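Protein yesU (Bacillus subtilis, PDB 1OQ1) is of unknown function but has a galectin-like fold of two antiparallel beta sheets and belongs to a family of the concanavalin clan, with carbohydrate binding possible but unproven. Local coordinates at residues R26-G31 with D91-S96; H50-C55 with M79-A84; L115-F120 with M163-D168. All blocks are in the same frame, centred on the assembly; numbering follows the deposited sequence.

Interaction 1 (R26-G31 with D91-S96)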
loop_
_atom_site.group_PDB
_atom_site.type_symbol
_atom_site.label_atom_id
_atom_site.label_comp_id
_atom_site.label_asym_id
_atom_site.label_seq_id
_atom_site.Cartn_x
_atom_site.Cartn_y
_atom_site.Cartn_z
ATOM N N ARG A 26 -9.888 -9.297 -2.833
ATOM C CA ARG A 26 -9.468 -9.927 -4.077
ATOM C C ARG A 26 -7.967 -10.132 -4.165
ATOM O O ARG A 26 -7.194 -9.172 -4.167
ATOM C CB ARG A 26 -9.942 -9.114 -5.282
ATOM C CG ARG A 26 -11.448 -9.107 -5.467
ATOM C CD ARG A 26 -11.814 -8.827 -6.915
ATOM N NE ARG A 26 -13.259 -8.788 -7.122
ATOM C CZ ARG A 26 -13.837 -8.678 -8.314
ATOM N NH1 ARG A 26 -13.093 -8.597 -9.410
ATOM N NH2 ARG A 26 -15.159 -8.642 -8.409
HETATM N N MSE A 27 -7.570 -11.398 -4.241
HETATM C CA MSE A 27 -6.167 -11.770 -4.337
HETATM C C MSE A 27 -5.769 -11.948 -5.798
HETATM O O MSE A 27 -6.339 -12.775 -6.510
HETATM C CB MSE A 27 -5.926 -13.074 -3.567
HETATM C CG MSE A 27 -4.524 -13.659 -3.710
HETATM SE SE MSE A 27 -3.113 -12.527 -3.013
HETATM C CE MSE A 27 -3.329 -12.895 -1.124
ATOM N N GLU A 28 -4.797 -11.158 -6.245
ATOM C CA GLU A 28 -4.316 -11.239 -7.621
ATOM C C GLU A 28 -2.863 -11.691 -7.574
ATOM O O GLU A 28 -1.967 -10.913 -7.264
ATOM C CB GLU A 28 -4.443 -9.871 -8.310
ATOM C CG GLU A 28 -5.873 -9.327 -8.300
ATOM C CD GLU A 28 -6.022 -7.956 -8.950
ATOM O OE1 GLU A 28 -5.009 -7.248 -9.133
ATOM O OE2 GLU A 28 -7.169 -7.580 -9.268
ATOM N N GLY A 29 -2.634 -12.962 -7.878
ATOM C CA GLY A 29 -1.281 -13.478 -7.832
ATOM C C GLY A 29 -1.212 -14.579 -6.795
ATOM O O GLY A 29 -2.193 -14.824 -6.086
ATOM N N GLY A 30 -0.050 -15.215 -6.687
ATOM C CA GLY A 30 0.123 -16.331 -5.772
ATOM C C GLY A 30 0.370 -16.061 -4.302
ATOM O O GLY A 30 1.308 -16.608 -3.716
ATOM N N GLY A 31 -0.468 -15.227 -3.698
ATOM C CA GLY A 31 -0.308 -14.943 -2.286
ATOM C C GLY A 31 -0.892 -16.064 -1.450
ATOM O O GLY A 31 -1.817 -16.757 -1.875
ATOM N N ASP A 91 -14.690 1.168 -11.751
ATOM C CA ASP A 91 -14.434 0.499 -10.485
ATOM C C ASP A 91 -13.291 -0.461 -10.789
ATOM O O ASP A 91 -13.305 -1.142 -11.816
ATOM C CB ASP A 91 -15.661 -0.298 -10.044
ATOM C CG ASP A 91 -15.444 -1.017 -8.732
ATOM O OD1 ASP A 91 -15.575 -0.368 -7.669
ATOM O OD2 ASP A 91 -15.129 -2.225 -8.759
ATOM N N LEU A 92 -12.305 -0.533 -9.903
ATOM C CA LEU A 92 -11.162 -1.408 -10.139
ATOM C C LEU A 92 -11.528 -2.854 -10.473
ATOM O O LEU A 92 -10.730 -3.580 -11.068
ATOM C CB LEU A 92 -10.239 -1.405 -8.921
ATOM C CG LEU A 92 -8.801 -1.821 -9.221
ATOM C CD1 LEU A 92 -8.140 -0.756 -10.091
ATOM C CD2 LEU A 92 -8.035 -1.980 -7.930
ATOM N N PHE A 93 -12.730 -3.280 -10.101
ATOM C CA PHE A 93 -13.122 -4.657 -10.367
ATOM C C PHE A 93 -14.176 -4.811 -11.454
ATOM O O PHE A 93 -14.775 -5.878 -11.606
ATOM C CB PHE A 93 -13.572 -5.313 -9.062
ATOM C CG PHE A 93 -12.544 -5.220 -7.970
ATOM C CD1 PHE A 93 -11.267 -5.745 -8.155
ATOM C CD2 PHE A 93 -12.828 -4.559 -6.781
ATOM C CE1 PHE A 93 -10.286 -5.607 -7.174
ATOM C CE2 PHE A 93 -11.851 -4.415 -5.792
ATOM C CZ PHE A 93 -10.580 -4.941 -5.993
ATOM N N ASP A 94 -14.389 -3.744 -12.217
ATOM C CA ASP A 94 -15.352 -3.775 -13.311
ATOM C C ASP A 94 -14.834 -4.793 -14.325
ATOM O O ASP A 94 -13.653 -4.797 -14.658
ATOM C CB ASP A 94 -15.461 -2.396 -13.960
ATOM C CG ASP A 94 -16.561 -2.322 -15.000
ATOM O OD1 ASP A 94 -16.509 -3.088 -15.984
ATOM O OD2 ASP A 94 -17.479 -1.493 -14.835
ATOM N N PRO A 95 -15.713 -5.673 -14.827
ATOM C CA PRO A 95 -15.294 -6.687 -15.802
ATOM C C PRO A 95 -14.668 -6.147 -17.093
ATOM O O PRO A 95 -13.968 -6.877 -17.796
ATOM C CB PRO A 95 -16.579 -7.479 -16.051
ATOM C CG PRO A 95 -17.658 -6.467 -15.807
ATOM C CD PRO A 95 -17.164 -5.751 -14.575
ATOM N N SER A 96 -14.897 -4.871 -17.388
ATOM C CA SER A 96 -14.359 -4.264 -18.602
ATOM C C SER A 96 -12.847 -4.062 -18.565
ATOM O O SER A 96 -12.221 -3.854 -19.602
ATOM C CB SER A 96 -15.035 -2.919 -18.877
ATOM O OG SER A 96 -14.676 -1.945 -17.910
#

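Interaction 2 (H50-C55 with M79-A84)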
loop_
_atom_site.group_PDB
_atom_site.type_symbol
_atom_site.label_atom_id
_atom_site.label_comp_id
_atom_site.label_asym_id
_atom_site.label_seq_id
_atom_site.Cartn_x
_atom_site.Cartn_y
_atom_site.Cartn_z
ATOM N N HIS A 50 4.613 -13.018 -6.976
ATOM C CA HIS A 50 4.243 -11.681 -6.513
ATOM C C HIS A 50 2.730 -11.485 -6.598
ATOM O O HIS A 50 2.063 -12.099 -7.438
ATOM C CB HIS A 50 4.976 -10.636 -7.356
ATOM C CG HIS A 50 6.435 -10.932 -7.538
ATOM N ND1 HIS A 50 7.241 -11.357 -6.506
ATOM C CD2 HIS A 50 7.227 -10.877 -8.635
ATOM C CE1 HIS A 50 8.467 -11.553 -6.957
ATOM N NE2 HIS A 50 8.486 -11.269 -8.247
ATOM N N PHE A 51 2.183 -10.627 -5.744
ATOM C CA PHE A 51 0.739 -10.419 -5.749
ATOM C C PHE A 51 0.301 -9.048 -5.257
ATOM O O PHE A 51 1.103 -8.259 -4.771
ATOM C CB PHE A 51 0.072 -11.475 -4.854
ATOM C CG PHE A 51 0.329 -11.277 -3.372
ATOM C CD1 PHE A 51 -0.301 -10.252 -2.664
ATOM C CD2 PHE A 51 1.206 -12.111 -2.689
ATOM C CE1 PHE A 51 -0.059 -10.060 -1.297
ATOM C CE2 PHE A 51 1.455 -11.926 -1.319
ATOM C CZ PHE A 51 0.818 -10.896 -0.627
ATOM N N VAL A 52 -0.991 -8.785 -5.413
ATOM C CA VAL A 52 -1.614 -7.574 -4.898
ATOM C C VAL A 52 -2.925 -8.103 -4.317
ATOM O O VAL A 52 -3.698 -8.763 -5.011
ATOM C CB VAL A 52 -1.912 -6.529 -5.984
ATOM C CG1 VAL A 52 -2.530 -5.294 -5.333
ATOM C CG2 VAL A 52 -0.626 -6.144 -6.714
ATOM N N PHE A 53 -3.148 -7.831 -3.035
ATOM C CA PHE A 53 -4.335 -8.288 -2.309
ATOM C C PHE A 53 -5.178 -7.047 -2.026
ATOM O O PHE A 53 -4.813 -6.225 -1.191
ATOM C CB PHE A 53 -3.873 -8.957 -1.012
ATOM C CG PHE A 53 -4.959 -9.659 -0.247
ATOM C CD1 PHE A 53 -5.932 -10.411 -0.902
ATOM C CD2 PHE A 53 -4.963 -9.623 1.144
ATOM C CE1 PHE A 53 -6.889 -11.116 -0.180
ATOM C CE2 PHE A 53 -5.918 -10.328 1.877
ATOM C CZ PHE A 53 -6.881 -11.076 1.213
ATOM N N TRP A 54 -6.303 -6.924 -2.725
ATOM C CA TRP A 54 -7.167 -5.751 -2.601
ATOM C C TRP A 54 -8.341 -5.785 -1.639
ATOM O O TRP A 54 -9.048 -6.786 -1.529
ATOM C CB TRP A 54 -7.772 -5.380 -3.962
ATOM C CG TRP A 54 -6.814 -5.108 -5.058
ATOM C CD1 TRP A 54 -6.358 -5.996 -5.995
ATOM C CD2 TRP A 54 -6.207 -3.850 -5.366
ATOM N NE1 TRP A 54 -5.507 -5.365 -6.869
ATOM C CE2 TRP A 54 -5.395 -4.046 -6.507
ATOM C CE3 TRP A 54 -6.269 -2.573 -4.790
ATOM C CZ2 TRP A 54 -4.649 -3.011 -7.084
ATOM C CZ3 TRP A 54 -5.525 -1.540 -5.364
ATOM C CH2 TRP A 54 -4.727 -1.768 -6.501
ATOM N N CYS A 55 -8.556 -4.656 -0.972
ATOM C CA CYS A 55 -9.707 -4.473 -0.100
ATOM C C CYS A 55 -10.776 -4.123 -1.148
ATOM O O CYS A 55 -10.507 -3.371 -2.084
ATOM C CB CYS A 55 -9.468 -3.294 0.843
ATOM S SG CYS A 55 -10.933 -2.722 1.739
HETATM N N MSE A 79 4.353 -3.042 -0.600
HETATM C CA MSE A 79 3.890 -1.860 -1.313
HETATM C C MSE A 79 2.391 -1.655 -1.123
HETATM O O MSE A 79 1.613 -2.599 -1.213
HETATM C CB MSE A 79 4.204 -2.022 -2.807
HETATM C CG MSE A 79 3.835 -0.842 -3.684
HETATM SE SE MSE A 79 4.042 -1.244 -5.578
HETATM C CE MSE A 79 5.941 -1.619 -5.609
ATOM N N LEU A 80 1.987 -0.420 -0.853
ATOM C CA LEU A 80 0.572 -0.132 -0.688
ATOM C C LEU A 80 0.062 0.630 -1.900
ATOM O O LEU A 80 0.665 1.617 -2.312
ATOM C CB LEU A 80 0.320 0.721 0.560
ATOM C CG LEU A 80 -1.173 0.820 0.897
ATOM C CD1 LEU A 80 -1.564 -0.374 1.752
ATOM C CD2 LEU A 80 -1.476 2.106 1.635
ATOM N N PHE A 81 -1.033 0.149 -2.477
ATOM C CA PHE A 81 -1.669 0.812 -3.609
ATOM C C PHE A 81 -2.853 1.581 -3.015
ATOM O O PHE A 81 -3.516 1.086 -2.102
ATOM C CB PHE A 81 -2.211 -0.217 -4.612
ATOM C CG PHE A 81 -1.191 -0.712 -5.604
ATOM C CD1 PHE A 81 -1.017 -0.061 -6.823
ATOM C CD2 PHE A 81 -0.407 -1.828 -5.321
ATOM C CE1 PHE A 81 -0.074 -0.519 -7.750
ATOM C CE2 PHE A 81 0.536 -2.291 -6.241
ATOM C CZ PHE A 81 0.700 -1.634 -7.457
ATOM N N PHE A 82 -3.100 2.792 -3.503
ATOM C CA PHE A 82 -4.253 3.573 -3.044
ATOM C C PHE A 82 -4.778 4.491 -4.156
ATOM O O PHE A 82 -4.073 4.750 -5.126
ATOM C CB PHE A 82 -3.932 4.350 -1.745
ATOM C CG PHE A 82 -2.706 5.225 -1.810
ATOM C CD1 PHE A 82 -2.831 6.613 -1.772
ATOM C CD2 PHE A 82 -1.429 4.670 -1.815
ATOM C CE1 PHE A 82 -1.704 7.438 -1.727
ATOM C CE2 PHE A 82 -0.290 5.485 -1.771
ATOM C CZ PHE A 82 -0.430 6.870 -1.725
ATOM N N ALA A 83 -6.016 4.963 -4.024
ATOM C CA ALA A 83 -6.634 5.812 -5.051
ATOM C C ALA A 83 -6.592 5.070 -6.392
ATOM O O ALA A 83 -6.376 5.669 -7.451
ATOM C CB ALA A 83 -5.892 7.154 -5.166
ATOM N N ALA A 84 -6.812 3.760 -6.338
ATOM C CA ALA A 84 -6.769 2.921 -7.533
ATOM C C ALA A 84 -8.129 2.775 -8.213
ATOM O O ALA A 84 -9.126 2.451 -7.565
ATOM C CB ALA A 84 -6.213 1.546 -7.173
#

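Interaction 3 (L115-F120 with M163-D168)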
loop_
_atom_site.group_PDB
_atom_site.type_symbol
_atom_site.label_atom_id
_atom_site.label_comp_id
_atom_site.label_asym_id
_atom_site.label_seq_id
_atom_site.Cartn_x
_atom_site.Cartn_y
_atom_site.Cartn_z
ATOM N N LEU A 115 -1.755 5.341 -6.996
ATOM C CA LEU A 115 -0.547 5.793 -6.337
ATOM C C LEU A 115 -0.066 4.531 -5.623
ATOM O O LEU A 115 -0.881 3.742 -5.143
ATOM C CB LEU A 115 -0.867 6.895 -5.321
ATOM C CG LEU A 115 -1.182 8.260 -5.943
ATOM C CD1 LEU A 115 -1.827 9.183 -4.920
ATOM C CD2 LEU A 115 0.108 8.859 -6.479
ATOM N N HIS A 116 1.243 4.301 -5.598
ATOM C CA HIS A 116 1.767 3.127 -4.906
ATOM C C HIS A 116 3.040 3.479 -4.160
ATOM O O HIS A 116 3.974 4.057 -4.721
ATOM C CB HIS A 116 1.985 1.921 -5.848
ATOM C CG HIS A 116 2.395 2.271 -7.247
ATOM N ND1 HIS A 116 3.430 1.627 -7.894
ATOM C CD2 HIS A 116 1.853 3.115 -8.156
ATOM C CE1 HIS A 116 3.503 2.057 -9.141
ATOM N NE2 HIS A 116 2.557 2.960 -9.326
ATOM N N LEU A 117 3.050 3.139 -2.878
ATOM C CA LEU A 117 4.170 3.447 -2.006
ATOM C C LEU A 117 4.833 2.173 -1.508
ATOM O O LEU A 117 4.223 1.384 -0.787
ATOM C CB LEU A 117 3.668 4.285 -0.829
ATOM C CG LEU A 117 4.654 5.204 -0.099
ATOM C CD1 LEU A 117 3.883 6.083 0.871
ATOM C CD2 LEU A 117 5.705 4.391 0.624
ATOM N N SER A 118 6.086 1.978 -1.900
ATOM C CA SER A 118 6.825 0.796 -1.488
ATOM C C SER A 118 7.626 1.069 -0.227
ATOM O O SER A 118 8.180 2.157 -0.045
ATOM C CB SER A 118 7.760 0.347 -2.612
ATOM O OG SER A 118 8.569 1.427 -3.041
ATOM N N TYR A 119 7.663 0.074 0.651
ATOM C CA TYR A 119 8.405 0.170 1.901
ATOM C C TYR A 119 8.989 -1.211 2.191
ATOM O O TYR A 119 8.522 -2.213 1.655
ATOM C CB TYR A 119 7.493 0.663 3.030
ATOM C CG TYR A 119 6.282 -0.196 3.303
ATOM C CD1 TYR A 119 6.308 -1.172 4.299
ATOM C CD2 TYR A 119 5.093 0.002 2.601
ATOM C CE1 TYR A 119 5.181 -1.926 4.597
ATOM C CE2 TYR A 119 3.956 -0.747 2.891
ATOM C CZ TYR A 119 4.005 -1.707 3.892
ATOM O OH TYR A 119 2.874 -2.424 4.198
ATOM N N PHE A 120 10.003 -1.263 3.043
ATOM C CA PHE A 120 10.707 -2.517 3.303
ATOM C C PHE A 120 11.093 -3.076 1.931
ATOM O O PHE A 120 10.744 -4.203 1.570
ATOM C CB PHE A 120 9.843 -3.541 4.043
ATOM C CG PHE A 120 10.643 -4.682 4.630
ATOM C CD1 PHE A 120 11.353 -4.510 5.816
ATOM C CD2 PHE A 120 10.744 -5.898 3.963
ATOM C CE1 PHE A 120 12.156 -5.533 6.332
ATOM C CE2 PHE A 120 11.546 -6.931 4.468
ATOM C CZ PHE A 120 12.254 -6.746 5.655
HETATM N N MSE A 163 2.055 2.308 10.810
HETATM C CA MSE A 163 2.118 2.961 9.502
HETATM C C MSE A 163 0.951 3.930 9.338
HETATM O O MSE A 163 -0.178 3.598 9.682
HETATM C CB MSE A 163 2.053 1.894 8.411
HETATM C CG MSE A 163 2.750 0.602 8.795
HETATM SE SE MSE A 163 4.673 0.753 8.920
HETATM C CE MSE A 163 4.932 1.573 10.624
ATOM N N LYS A 164 1.223 5.119 8.805
ATOM C CA LYS A 164 0.171 6.118 8.608
ATOM C C LYS A 164 0.382 6.867 7.301
ATOM O O LYS A 164 1.457 7.405 7.046
ATOM C CB LYS A 164 0.142 7.116 9.774
ATOM C CG LYS A 164 -0.970 8.162 9.644
ATOM C CD LYS A 164 -1.034 9.115 10.836
ATOM C CE LYS A 164 -1.529 8.417 12.094
ATOM N NZ LYS A 164 -1.666 9.365 13.244
ATOM N N LEU A 165 -0.663 6.895 6.483
ATOM C CA LEU A 165 -0.628 7.537 5.181
ATOM C C LEU A 165 -1.748 8.561 5.030
ATOM O O LEU A 165 -2.904 8.256 5.314
ATOM C CB LEU A 165 -0.784 6.467 4.095
ATOM C CG LEU A 165 -0.803 6.946 2.643
ATOM C CD1 LEU A 165 0.602 7.347 2.229
ATOM C CD2 LEU A 165 -1.319 5.836 1.741
ATOM N N ILE A 166 -1.406 9.769 4.587
ATOM C CA ILE A 166 -2.403 10.813 4.362
ATOM C C ILE A 166 -2.554 11.033 2.859
ATOM O O ILE A 166 -1.559 11.157 2.146
ATOM C CB ILE A 166 -1.988 12.171 4.988
ATOM C CG1 ILE A 166 -1.843 12.033 6.505
ATOM C CG2 ILE A 166 -3.037 13.244 4.657
ATOM C CD1 ILE A 166 -1.283 13.278 7.162
ATOM N N LYS A 167 -3.800 11.076 2.390
ATOM C CA LYS A 167 -4.110 11.308 0.979
ATOM C C LYS A 167 -5.210 12.362 0.926
ATOM O O LYS A 167 -6.343 12.116 1.347
ATOM C CB LYS A 167 -4.591 10.013 0.316
ATOM C CG LYS A 167 -5.196 10.199 -1.075
ATOM C CD LYS A 167 -4.165 10.691 -2.072
ATOM C CE LYS A 167 -4.771 10.839 -3.462
ATOM N NZ LYS A 167 -5.822 11.894 -3.514
ATOM N N ASP A 168 -4.874 13.537 0.409
ATOM C CA ASP A 168 -5.834 14.631 0.341
ATOM C C ASP A 168 -5.580 15.405 -0.942
ATOM O O ASP A 168 -4.745 16.315 -0.986
ATOM C CB ASP A 168 -5.662 15.527 1.572
ATOM C CG ASP A 168 -6.679 16.647 1.626
ATOM O OD1 ASP A 168 -7.684 16.575 0.889
ATOM O OD2 ASP A 168 -6.476 17.593 2.416
#

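Interaction 1 (R26-G31 with D91-S96)
Arg26 lies along Phe93 with its guanidinium displaced toward CB: what comes over one face of the guanidinium is the benzylic carbon, Phe93 CB, 3.3 Å from Arg26 NH1. NE, CZ and NH1 lie over the CG end of the ring and CB, while CD covers the rim at CD1 and CE1. There Arg26 CD makes a CH-pi contact over the ring face, 3.8 Å from the Phe93 centroid. The two side chains pass in opposite directions, and the guanidinium and ring planes are 34° apart. The arginine chain is extended from CG to NE (chi3 -179°), which lays NE and CZ along the phenylalanine. At the ring edge, Glu28 OE2 is near the plane, 4.2 Å from Phe93 CE1; that carboxylate is held by Tyr107 and by a salt bridge to Arg100. Phe93 is presented by a type I turn from Asp91 to Asp94, closed by Asp94 N to Asp91 O at 2.8 Å. Asp91 OD2 adds an Asx turn, accepting from Phe93 N at 2.9 Å. No hydrogen bond runs between residues 26-31 and 91-96, so dispersion and probably some charge-induced polarisation carry a surface contact.

Interaction 2 (H50-C55 with M79-A84)
Trp54 and Phe81 meet across the seven-stranded sheet of the galectin-like sandwich, on the face turned away from the other sheet; strand 199-205 runs between their strands. The far corner of the indole does the touching: Trp54 CH2 lies 3.5 Å from Phe81 CB, and the six-membered ring and the phenyl plane are inclined at 50°. The same corner reaches the methyl of Ala84, with Trp54 CZ3 3.6 Å from Ala84 CB. Val52 crosses Phe81 at about a right angle and is looser, its CG2 being 4.1 Å from Phe81 CE2. Within its own strand, Val52 CG1 also lies over one indole face near the rim. Further out, Trp54 NE1 makes a weak hydrogen bond to Glu28 OE1, Leu92 packs on the indole, and the Phe81 ring meets His116 nearly parallel and Tyr107 obliquely. The G1 bulge at Ala83 and Ala84, both facing Lys199, shifts the strand's pattern: Phe82 and Ala83 point away from strand 51-54, and Ala84 points back toward it. Ala83 has the positive phi, 56°, of the bulge, and Ala84 CB meets the indole corner, 3.7 Å from Trp54 CH2.

Interaction 3 (L115-F120 with M163-D168)
Leu117 and Leu165 face each other between the two sheets of the sandwich and make the purely apolar part of the contact. Their side chains slide past one another in opposite directions and touch by one methyl each, Leu117 CD1 to Leu165 CD1 at 3.8 Å. In the leucine on strand 112-122, CD1 is anti to CA (chi2 171°), which carries that methyl across the gap; the CA atoms of the pair are 9.6 Å apart.

The second contact is also apolar in its touching atoms, but one partner is the methylene shaft of a lysine. Leu115 CD1 sits 3.7 Å from Lys167 CE and 4.0 Å from Lys167 CD, the two chains crossing at about a right angle. Lys167 is bent at its second and fourth torsions, both 65°, so that the methylenes turn a flank to the leucine while the ammonium swings aside.

Of the side chains in contact, it is Lys167 that makes polar bonds, and all lie beyond the two segments. Lys167 NZ forms a salt bridge to Asp61 OD1 and hydrogen bonds to the carbonyls of Leu195 and Lys169, which would compensate the charge of this buried lysine.

In the fold, strand 112-122 is hydrogen-bonded to strand 76-86, whose Phe82 packs against both Leu115 and Leu165. In the other sheet, strand 171-176, paired with 161-168, puts Phe174 against Leu117 and Val172 beside Leu165, so the sheet-to-sheet contact is flanked by a neighbouring strand from each sheet.

Strand pairing joins the three contacts through the seven-stranded sheet. Interactions 1 and 2, with centres 10 Å apart, are tied by Arg26 O to Trp54 N at 2.8 Å and Glu28 N to Val52 O at 2.9 Å. Interaction 2 reaches interaction 3, its centre 11 Å away, through Leu80 N to Leu117 O and Phe82 N to Leu115 O, both 2.9 Å. Strand 76-86 therefore serves both faces: Phe81 goes to the outer side, Leu80 and Phe82 to the interior. Interactions 1 and 3 do not touch, their nearest atoms being about 9 Å apart. No ligand is bound, so no site can be assigned.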